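PDB 6UI5: 2-polyprenyl-6-methoxyphenol hydroxylase-like FAD-dependent oxidoreductase from Streptomyces sp. NRRL 11266, which belongs to the FAD-dependent aromatic-ring hydroxylase-like oxidoreductases, binding flavin-adenine dinucleotide in a Rossmann-type domain and carrying a thioredoxin-like C-terminal domain. Local coordinates for residues 84-92 with 401-410; 115-123 with 135-144. All coordinates share one frame; numbering follows the deposited sequence.

Interaction 1. Residues 84-92 with 401-410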
loop_
_atom_site.group_PDB
_atom_site.type_symbol
_atom_site.label_atom_id
_atom_site.label_comp_id
_atom_site.label_asym_id
_atom_site.label_seq_id
_atom_site.Cartn_x
_atom_site.Cartn_y
_atom_site.Cartn_z
ATOM N N LYS A 84 -1.197 11.202 -15.089
ATOM C CA LYS A 84 -1.828 9.967 -15.531
ATOM C C LYS A 84 -3.337 9.964 -15.298
ATOM O O LYS A 84 -4.019 9.028 -15.716
ATOM C CB LYS A 84 -1.178 8.761 -14.826
ATOM C CG LYS A 84 0.353 8.685 -14.967
ATOM C CD LYS A 84 0.820 7.548 -15.879
ATOM C CE LYS A 84 0.545 7.819 -17.367
ATOM N NZ LYS A 84 0.761 6.597 -18.221
ATOM N N VAL A 85 -3.877 10.983 -14.656
ATOM C CA VAL A 85 -5.314 11.056 -14.415
ATOM C C VAL A 85 -6.003 11.485 -15.705
ATOM O O VAL A 85 -5.479 12.304 -16.466
ATOM C CB VAL A 85 -5.613 12.016 -13.241
ATOM C CG1 VAL A 85 -7.113 12.213 -13.033
ATOM C CG2 VAL A 85 -4.976 11.484 -11.967
ATOM N N GLN A 86 -7.180 10.921 -15.959
ATOM C CA GLN A 86 -7.869 11.123 -17.228
ATOM C C GLN A 86 -8.167 12.599 -17.490
ATOM O O GLN A 86 -8.486 13.360 -16.576
ATOM C CB GLN A 86 -9.166 10.303 -17.229
ATOM C CG GLN A 86 -10.215 10.724 -18.237
ATOM C CD GLN A 86 -10.166 9.902 -19.514
ATOM O OE1 GLN A 86 -9.174 9.218 -19.803
ATOM N NE2 GLN A 86 -11.244 9.961 -20.284
ATOM N N GLY A 87 -8.053 12.995 -18.759
ATOM C CA GLY A 87 -8.583 14.250 -19.252
ATOM C C GLY A 87 -7.769 15.432 -18.794
ATOM O O GLY A 87 -6.800 15.275 -18.054
ATOM N N PRO A 88 -8.119 16.635 -19.247
ATOM C CA PRO A 88 -7.555 17.848 -18.629
ATOM C C PRO A 88 -8.213 18.164 -17.288
ATOM O O PRO A 88 -9.433 18.055 -17.131
ATOM C CB PRO A 88 -7.853 18.951 -19.654
ATOM C CG PRO A 88 -8.202 18.236 -20.926
ATOM C CD PRO A 88 -8.809 16.924 -20.510
ATOM N N ARG A 89 -7.381 18.545 -16.310
ATOM C CA ARG A 89 -7.861 19.093 -15.043
ATOM C C ARG A 89 -6.987 20.231 -14.534
ATOM O O ARG A 89 -6.165 20.776 -15.270
ATOM C CB ARG A 89 -7.964 18.008 -13.967
ATOM C CG ARG A 89 -8.316 16.606 -14.500
ATOM C CD ARG A 89 -9.589 16.100 -13.882
ATOM N NE ARG A 89 -10.033 14.851 -14.499
ATOM C CZ ARG A 89 -11.301 14.522 -14.732
ATOM N NH1 ARG A 89 -12.311 15.347 -14.388
ATOM N NH2 ARG A 89 -11.576 13.353 -15.330
ATOM N N GLU A 90 -7.154 20.565 -13.261
ATOM C CA GLU A 90 -6.613 21.801 -12.723
ATOM C C GLU A 90 -5.537 21.532 -11.684
ATOM O O GLU A 90 -5.607 20.546 -10.944
ATOM C CB GLU A 90 -7.711 22.638 -12.060
ATOM C CG GLU A 90 -8.636 23.335 -12.987
ATOM C CD GLU A 90 -9.751 24.024 -12.231
ATOM O OE1 GLU A 90 -10.702 23.319 -11.823
ATOM O OE2 GLU A 90 -9.667 25.258 -12.036
ATOM N N PRO A 91 -4.547 22.409 -11.585
ATOM C CA PRO A 91 -3.714 22.447 -10.379
ATOM C C PRO A 91 -4.535 22.884 -9.179
ATOM O O PRO A 91 -5.536 23.593 -9.313
ATOM C CB PRO A 91 -2.650 23.491 -10.721
ATOM C CG PRO A 91 -3.369 24.429 -11.705
ATOM C CD PRO A 91 -4.230 23.502 -12.527
ATOM N N THR A 92 -4.097 22.463 -7.991
ATOM C CA THR A 92 -4.611 23.070 -6.763
ATOM C C THR A 92 -4.342 24.566 -6.771
ATOM O O THR A 92 -3.225 25.003 -7.067
ATOM C CB THR A 92 -3.968 22.435 -5.534
ATOM O OG1 THR A 92 -4.553 21.159 -5.293
ATOM C CG2 THR A 92 -4.206 23.276 -4.317
ATOM N N ARG A 401 -13.667 5.330 -17.495
ATOM C CA ARG A 401 -13.156 6.386 -16.636
ATOM C C ARG A 401 -14.091 7.581 -16.553
ATOM O O ARG A 401 -13.739 8.594 -15.936
ATOM C CB ARG A 401 -11.779 6.825 -17.136
ATOM C CG ARG A 401 -10.682 5.840 -16.745
ATOM C CD ARG A 401 -10.150 6.167 -15.366
ATOM N NE ARG A 401 -10.100 5.046 -14.427
ATOM C CZ ARG A 401 -9.959 5.194 -13.114
ATOM N NH1 ARG A 401 -9.927 4.126 -12.311
ATOM N NH2 ARG A 401 -9.846 6.417 -12.581
ATOM N N LEU A 402 -15.264 7.500 -17.173
ATOM C CA LEU A 402 -16.199 8.617 -17.191
ATOM C C LEU A 402 -17.452 8.373 -16.367
ATOM O O LEU A 402 -17.933 9.302 -15.703
ATOM C CB LEU A 402 -16.590 8.954 -18.641
ATOM C CG LEU A 402 -15.416 9.367 -19.538
ATOM C CD1 LEU A 402 -15.845 9.588 -20.970
ATOM C CD2 LEU A 402 -14.668 10.608 -19.016
ATOM N N LEU A 403 -17.994 7.148 -16.388
ATOM C CA LEU A 403 -19.210 6.851 -15.636
ATOM C C LEU A 403 -19.000 7.092 -14.151
ATOM O O LEU A 403 -17.977 6.703 -13.575
ATOM C CB LEU A 403 -19.653 5.406 -15.850
ATOM C CG LEU A 403 -20.788 5.143 -16.845
ATOM C CD1 LEU A 403 -20.946 3.657 -17.052
ATOM C CD2 LEU A 403 -22.114 5.742 -16.399
ATOM N N GLY A 404 -19.997 7.720 -13.535
ATOM C CA GLY A 404 -19.974 7.986 -12.113
ATOM C C GLY A 404 -19.050 9.096 -11.699
ATOM O O GLY A 404 -18.733 9.187 -10.508
ATOM N N ARG A 405 -18.566 9.912 -12.643
ATOM C CA ARG A 405 -17.624 10.988 -12.342
ATOM C C ARG A 405 -17.981 12.261 -13.072
ATOM O O ARG A 405 -18.620 12.242 -14.124
ATOM C CB ARG A 405 -16.186 10.615 -12.700
ATOM C CG ARG A 405 -15.831 9.393 -11.929
ATOM C CD ARG A 405 -14.407 9.147 -11.741
ATOM N NE ARG A 405 -14.180 7.754 -12.110
ATOM C CZ ARG A 405 -13.068 7.085 -11.865
ATOM N NH1 ARG A 405 -12.952 5.807 -12.252
ATOM N NH2 ARG A 405 -12.078 7.682 -11.204
ATOM N N ARG A 406 -17.571 13.371 -12.487
ATOM C CA ARG A 406 -17.690 14.642 -13.177
ATOM C C ARG A 406 -16.668 14.686 -14.308
ATOM O O ARG A 406 -15.540 14.201 -14.176
ATOM C CB ARG A 406 -17.493 15.815 -12.193
ATOM C CG ARG A 406 -18.671 16.017 -11.170
ATOM C CD ARG A 406 -18.301 17.037 -10.091
ATOM N NE ARG A 406 -16.876 16.895 -9.871
ATOM C CZ ARG A 406 -16.347 16.248 -8.856
ATOM N NH1 ARG A 406 -17.141 15.740 -7.917
ATOM N NH2 ARG A 406 -15.025 16.133 -8.774
ATOM N N LEU A 407 -17.069 15.280 -15.422
ATOM C CA LEU A 407 -16.262 15.301 -16.624
ATOM C C LEU A 407 -14.974 16.128 -16.464
ATOM O O LEU A 407 -14.866 16.987 -15.574
ATOM C CB LEU A 407 -17.093 15.873 -17.761
ATOM C CG LEU A 407 -18.138 14.902 -18.278
ATOM C CD1 LEU A 407 -19.045 15.675 -19.215
ATOM C CD2 LEU A 407 -17.424 13.748 -19.024
ATOM N N PRO A 408 -13.994 15.904 -17.348
ATOM C CA PRO A 408 -12.767 16.718 -17.337
ATOM C C PRO A 408 -12.980 18.133 -17.861
ATOM O O PRO A 408 -13.969 18.451 -18.534
ATOM C CB PRO A 408 -11.812 15.943 -18.257
ATOM C CG PRO A 408 -12.413 14.566 -18.395
ATOM C CD PRO A 408 -13.887 14.752 -18.267
ATOM N N LYS A 409 -12.009 18.993 -17.547
ATOM C CA LYS A 409 -12.143 20.414 -17.851
ATOM C C LYS A 409 -11.951 20.626 -19.345
ATOM O O LYS A 409 -10.827 20.820 -19.819
ATOM C CB LYS A 409 -11.148 21.248 -17.027
ATOM C CG LYS A 409 -11.100 22.731 -17.385
ATOM C CD LYS A 409 -10.424 23.584 -16.321
ATOM C CE LYS A 409 -11.424 24.053 -15.273
ATOM N NZ LYS A 409 -11.254 25.519 -14.946
ATOM N N VAL A 410 -13.032 20.555 -20.104
ATOM C CA VAL A 410 -12.940 20.708 -21.549
ATOM C C VAL A 410 -13.865 21.833 -21.953
ATOM O O VAL A 410 -14.893 22.081 -21.317
ATOM C CB VAL A 410 -13.281 19.412 -22.344
ATOM C CG1 VAL A 410 -12.182 18.365 -22.180
ATOM C CG2 VAL A 410 -14.643 18.836 -21.938
HETATM O O HOH W 1 -14.056 12.398 -15.662
#
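Gly-87, Pro-88 and Arg-89 run beside Pro-408 and Lys-409 as two irregular loops, joined by one backbone hydrogen bond from Lys-409 N to Pro-88 O (2.8 Å); Lys-409 is itself the central residue of an inverse gamma turn. The backbone of Gly-87 packs on the proline ring, its CA 3.8 Å from Pro-408 CB. Pro-88 sets CD against Pro-408 CB and Val-410 CG1. Arg-89 leaves its backbone away from 401-410, but a bend at chi2 (-121°) brings the guanidinium back over the Pro-408 ring, whose CB sits 3.8 Å above the centre of one face. The polar atoms of Arg-89 are shared between the loops: Arg-89 NE donates to Gln-86 O at 3.0 Å, Arg-89 NH1 reaches Arg-406 O in a weak bond, and a water at the guanidinium edge, in its plane, links Arg-89 NH2 to the same Arg-406 O. Glu-52 of helix 48-55 pairs with both Arg-89 NH1 and Arg-406 NH2. Farther along, Lys-409 crosses Glu-90 at about a right angle, and Lys-409 NZ forms a salt bridge with Glu-90 OE2 (3.3 Å), an oxygen that also pairs with Arg-64. At the other end Gln-86 NE2 touches CD2 of Leu-402 (3.7 Å), which opens the type II beta turn 402-405. This is loop-to-loop packing that joins the FAD-binding domain to the start of the thioredoxin-like C-terminal region.

Interaction 2. Residues 115-123 with 135-144. With FAD (flavin-adenine dinucleotide), chain C.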
loop_
_atom_site.group_PDB
_atom_site.type_symbol
_atom_site.label_atom_id
_atom_site.label_comp_id
_atom_site.label_asym_id
_atom_site.label_seq_id
_atom_site.Cartn_x
_atom_site.Cartn_y
_atom_site.Cartn_z
ATOM N N LEU A 115 -30.480 33.127 6.454
ATOM C CA LEU A 115 -29.239 32.867 7.177
ATOM C C LEU A 115 -29.283 33.559 8.547
ATOM O O LEU A 115 -29.592 34.753 8.633
ATOM C CB LEU A 115 -28.058 33.360 6.328
ATOM C CG LEU A 115 -26.621 32.944 6.657
ATOM C CD1 LEU A 115 -25.686 33.407 5.567
ATOM C CD2 LEU A 115 -26.158 33.533 8.000
ATOM N N ARG A 116 -28.966 32.806 9.616
ATOM C CA ARG A 116 -29.092 33.265 11.012
ATOM C C ARG A 116 -27.804 33.080 11.794
ATOM O O ARG A 116 -27.610 32.038 12.428
ATOM C CB ARG A 116 -30.197 32.540 11.737
ATOM C CG ARG A 116 -31.398 32.372 10.928
ATOM C CD ARG A 116 -32.592 32.185 11.794
ATOM N NE ARG A 116 -33.774 32.224 10.958
ATOM C CZ ARG A 116 -34.919 31.631 11.258
ATOM N NH1 ARG A 116 -35.041 30.945 12.381
ATOM N NH2 ARG A 116 -35.940 31.723 10.424
ATOM N N TRP A 117 -26.975 34.113 11.822
ATOM C CA TRP A 117 -25.898 34.137 12.791
ATOM C C TRP A 117 -26.469 34.165 14.227
ATOM O O TRP A 117 -27.658 34.431 14.450
ATOM C CB TRP A 117 -24.994 35.338 12.509
ATOM C CG TRP A 117 -24.561 35.444 11.062
ATOM C CD1 TRP A 117 -25.027 36.323 10.121
ATOM C CD2 TRP A 117 -23.579 34.642 10.402
ATOM N NE1 TRP A 117 -24.388 36.119 8.920
ATOM C CE2 TRP A 117 -23.495 35.092 9.065
ATOM C CE3 TRP A 117 -22.758 33.586 10.811
ATOM C CZ2 TRP A 117 -22.631 34.514 8.137
ATOM C CZ3 TRP A 117 -21.895 33.014 9.882
ATOM C CH2 TRP A 117 -21.838 33.482 8.565
ATOM N N ALA A 118 -25.616 33.825 15.201
ATOM C CA ALA A 118 -25.957 33.890 16.630
ATOM C C ALA A 118 -27.225 33.103 16.966
ATOM O O ALA A 118 -28.027 33.506 17.809
ATOM C CB ALA A 118 -26.091 35.348 17.103
ATOM N N THR A 119 -27.412 31.967 16.310
ATOM C CA THR A 119 -28.561 31.108 16.573
ATOM C C THR A 119 -28.073 29.677 16.781
ATOM O O THR A 119 -27.297 29.160 15.973
ATOM C CB THR A 119 -29.586 31.191 15.430
ATOM O OG1 THR A 119 -29.928 32.568 15.177
ATOM C CG2 THR A 119 -30.842 30.457 15.810
ATOM N N ARG A 120 -28.480 29.054 17.885
ATOM C CA ARG A 120 -28.031 27.709 18.214
ATOM C C ARG A 120 -29.184 26.724 18.128
ATOM O O ARG A 120 -30.291 27.002 18.595
ATOM C CB ARG A 120 -27.422 27.630 19.615
ATOM C CG ARG A 120 -27.235 26.186 20.084
ATOM C CD ARG A 120 -26.843 26.062 21.552
ATOM N NE ARG A 120 -25.557 26.696 21.816
ATOM C CZ ARG A 120 -24.386 26.172 21.469
ATOM N NH1 ARG A 120 -23.267 26.827 21.753
ATOM N NH2 ARG A 120 -24.337 24.998 20.840
ATOM N N LEU A 121 -28.906 25.566 17.551
ATOM C CA LEU A 121 -29.827 24.445 17.592
ATOM C C LEU A 121 -29.555 23.642 18.858
ATOM O O LEU A 121 -28.459 23.090 19.032
ATOM C CB LEU A 121 -29.670 23.579 16.341
ATOM C CG LEU A 121 -30.683 22.463 16.203
ATOM C CD1 LEU A 121 -30.986 22.355 14.759
ATOM C CD2 LEU A 121 -30.101 21.160 16.694
ATOM N N THR A 122 -30.549 23.576 19.742
ATOM C CA THR A 122 -30.398 22.837 20.986
ATOM C C THR A 122 -30.970 21.430 20.929
ATOM O O THR A 122 -30.590 20.594 21.756
ATOM C CB THR A 122 -31.063 23.603 22.115
ATOM O OG1 THR A 122 -32.483 23.604 21.905
ATOM C CG2 THR A 122 -30.572 25.023 22.082
ATOM N N GLY A 123 -31.868 21.147 19.992
ATOM C CA GLY A 123 -32.378 19.795 19.850
ATOM C C GLY A 123 -33.424 19.707 18.759
ATOM O O GLY A 123 -33.725 20.688 18.062
ATOM N N VAL A 135 -37.818 21.198 15.517
ATOM C CA VAL A 135 -36.476 21.587 15.916
ATOM C C VAL A 135 -36.598 22.709 16.945
ATOM O O VAL A 135 -37.658 23.319 17.100
ATOM C CB VAL A 135 -35.655 22.010 14.680
ATOM C CG1 VAL A 135 -36.042 23.395 14.223
ATOM C CG2 VAL A 135 -34.197 21.886 14.929
ATOM N N THR A 136 -35.527 22.943 17.702
ATOM C CA THR A 136 -35.531 24.053 18.649
ATOM C C THR A 136 -34.253 24.855 18.472
ATOM O O THR A 136 -33.155 24.282 18.418
ATOM C CB THR A 136 -35.671 23.598 20.110
ATOM O OG1 THR A 136 -34.389 23.331 20.661
ATOM C CG2 THR A 136 -36.533 22.357 20.224
ATOM N N LEU A 137 -34.414 26.180 18.386
ATOM C CA LEU A 137 -33.343 27.138 18.135
ATOM C C LEU A 137 -33.278 28.119 19.293
ATOM O O LEU A 137 -34.318 28.600 19.746
ATOM C CB LEU A 137 -33.581 27.906 16.830
ATOM C CG LEU A 137 -33.306 27.215 15.487
ATOM C CD1 LEU A 137 -34.341 26.164 15.208
ATOM C CD2 LEU A 137 -33.322 28.229 14.376
ATOM N N ALA A 138 -32.059 28.441 19.744
ATOM C CA ALA A 138 -31.822 29.229 20.963
ATOM C C ALA A 138 -31.075 30.524 20.634
ATOM O O ALA A 138 -29.842 30.577 20.679
ATOM C CB ALA A 138 -31.042 28.408 22.019
ATOM N N SER A 139 -31.832 31.574 20.329
ATOM C CA SER A 139 -31.298 32.917 20.186
ATOM C C SER A 139 -31.306 33.623 21.547
ATOM O O SER A 139 -31.758 33.077 22.562
ATOM C CB SER A 139 -32.109 33.695 19.149
ATOM O OG SER A 139 -31.446 34.875 18.720
ATOM N N ASP A 140 -30.789 34.859 21.571
ATOM C CA ASP A 140 -30.886 35.678 22.775
ATOM C C ASP A 140 -32.336 35.923 23.149
ATOM O O ASP A 140 -32.695 35.884 24.332
ATOM C CB ASP A 140 -30.172 37.015 22.577
ATOM C CG ASP A 140 -28.805 36.863 21.951
ATOM O OD1 ASP A 140 -28.593 35.887 21.190
ATOM O OD2 ASP A 140 -27.941 37.726 22.229
ATOM N N ALA A 141 -33.184 36.165 22.146
ATOM C CA ALA A 141 -34.583 36.504 22.388
ATOM C C ALA A 141 -35.293 35.414 23.177
ATOM O O ALA A 141 -36.037 35.701 24.123
ATOM C CB ALA A 141 -35.290 36.744 21.059
ATOM N N GLY A 142 -35.077 34.157 22.799
ATOM C CA GLY A 142 -35.685 33.036 23.488
ATOM C C GLY A 142 -35.386 31.701 22.837
ATOM O O GLY A 142 -34.226 31.379 22.569
ATOM N N GLU A 143 -36.433 30.915 22.583
ATOM C CA GLU A 143 -36.306 29.597 21.966
ATOM C C GLU A 143 -37.450 29.429 20.970
ATOM O O GLU A 143 -38.606 29.236 21.373
ATOM C CB GLU A 143 -36.315 28.475 22.995
ATOM C CG GLU A 143 -34.962 28.169 23.577
ATOM C CD GLU A 143 -34.940 26.853 24.329
ATOM O OE1 GLU A 143 -36.032 26.333 24.653
ATOM O OE2 GLU A 143 -33.831 26.333 24.586
ATOM N N GLU A 144 -37.130 29.500 19.675
ATOM C CA GLU A 144 -38.097 29.096 18.676
ATOM C C GLU A 144 -38.091 27.585 18.562
ATOM O O GLU A 144 -37.034 26.943 18.579
ATOM C CB GLU A 144 -37.811 29.730 17.320
ATOM C CG GLU A 144 -39.107 30.033 16.568
ATOM C CD GLU A 144 -38.990 29.816 15.071
ATOM O OE1 GLU A 144 -40.005 29.443 14.450
ATOM O OE2 GLU A 144 -37.895 30.028 14.517
HETATM P PA FAD C . -17.062 23.415 10.260
HETATM O O1A FAD C . -16.037 24.139 9.416
HETATM O O2A FAD C . -16.393 22.964 11.547
HETATM O O5B FAD C . -18.433 24.328 10.448
HETATM C C5B FAD C . -19.441 23.912 11.357
HETATM C C4B FAD C . -20.272 25.168 11.776
HETATM O O4B FAD C . -21.324 24.872 12.499
HETATM C C3B FAD C . -19.414 26.090 12.674
HETATM O O3B FAD C . -19.655 27.381 12.320
HETATM C C2B FAD C . -19.933 25.810 14.098
HETATM O O2B FAD C . -19.528 26.950 14.961
HETATM C C1B FAD C . -21.219 25.758 13.887
HETATM N N9A FAD C . -22.002 25.019 14.859
HETATM C C8A FAD C . -21.623 23.915 15.540
HETATM N N7A FAD C . -22.673 23.504 16.282
HETATM C C5A FAD C . -23.706 24.345 16.039
HETATM C C6A FAD C . -25.010 24.396 16.518
HETATM N N6A FAD C . -25.868 23.665 17.438
HETATM N N1A FAD C . -25.844 25.358 16.114
HETATM C C2A FAD C . -25.430 26.286 15.224
HETATM N N3A FAD C . -24.155 26.227 14.742
HETATM C C4A FAD C . -23.296 25.266 15.149
HETATM N N1 FAD C . -9.337 22.138 5.172
HETATM C C2 FAD C . -8.612 22.127 3.869
HETATM O O2 FAD C . -9.184 21.971 2.840
HETATM N N3 FAD C . -7.134 22.323 3.871
HETATM C C4 FAD C . -6.436 22.522 5.142
HETATM O O4 FAD C . -5.263 22.682 5.177
HETATM C C4X FAD C . -7.203 22.525 6.441
HETATM N N5 FAD C . -6.454 22.719 7.661
HETATM C C5X FAD C . -7.179 22.713 8.957
HETATM C C6 FAD C . -6.444 22.896 10.130
HETATM C C7 FAD C . -7.096 22.903 11.358
HETATM C C7M FAD C . -6.051 23.119 12.444
HETATM C C8 FAD C . -8.486 22.731 11.444
HETATM C C8M FAD C . -9.118 22.756 12.842
HETATM C C9 FAD C . -9.229 22.544 10.264
HETATM C C9A FAD C . -8.583 22.528 9.005
HETATM N N10 FAD C . -9.364 22.316 7.727
HETATM C C10 FAD C . -8.644 22.332 6.457
HETATM C "C1'" FAD C . -10.831 22.165 7.806
HETATM C "C2'" FAD C . -11.499 20.910 7.216
HETATM O "O2'" FAD C . -11.658 21.004 5.849
HETATM C "C3'" FAD C . -12.929 20.784 7.737
HETATM O "O3'" FAD C . -13.370 19.508 7.395
HETATM C "C4'" FAD C . -13.951 21.769 7.135
HETATM O "O4'" FAD C . -13.645 23.119 7.345
HETATM C "C5'" FAD C . -15.243 21.459 7.901
HETATM O "O5'" FAD C . -16.363 21.958 7.224
HETATM P P FAD C . -17.864 21.852 7.906
HETATM O O1P FAD C . -18.731 22.957 7.350
HETATM O O2P FAD C . -18.511 20.485 7.780
HETATM O O3P FAD C . -17.601 22.033 9.528
#
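Ala-138 N donates to Arg-120 O at 2.6 Å, and Thr-136 N to Gly-123 O. Between them Thr-122 N bonds Thr-136 O (3.0 Å). A one-residue shift in pairing between Leu-121 and Gly-123 makes a beta bulge. Leu-121, in a non-hydrogen-bonded pair with Leu-137, turns its N and O outward to the adenine of FAD: N approaches N1A almost straight (174°), and O receives N6A, both bonds weak. Arg-120 passes its CG beside the same amino group. Thr-119 OG1 donates to Trp-117 O from above the carbonyl plane; OG1 lies beside the backbone N (chi1 -53°), which leaves CG2 anti to it and sets this methyl against Leu-137 CD2 at 3.6 Å. The side chains of Leu-121 and Val-135 cross at about a right angle, Leu-121 CD1 lying 3.2 Å from Val-135 CG2, while Thr-122 CG2 meets Ala-138 CB. Beyond this packing Arg-116, whose NH2 pairs with Asp-114, holds NH1 in a long salt bridge to Glu-144 OE2 (3.7 Å). The core of the contact is the bulged antiparallel beta hairpin 120-126/133-138, flanked by strand 143-148; its edge strand contacts the adenine end of FAD through two weak backbone bonds in a Rossmann-type domain.

In the fold
Interaction 1 and interaction 2 lie on opposite sides of the chain's centre, about 42 Å apart between centres, and do not touch. Both are partly buried. Along the sequence, 115-123 with 135-144 falls inside the long loop closed by 84-92 with 401-410. The first joins distant parts of the chain, the FAD-binding and C-terminal regions, and relies on prolines, charged side chains and a water around a single main-chain bond between loops. The second is local: a hairpin of the three-stranded sheet following strand 114-116 of the parallel sheet, built on repeated main-chain bonds and aliphatic side chains, with one long ion pair besides. FAD touches interaction 2 directly.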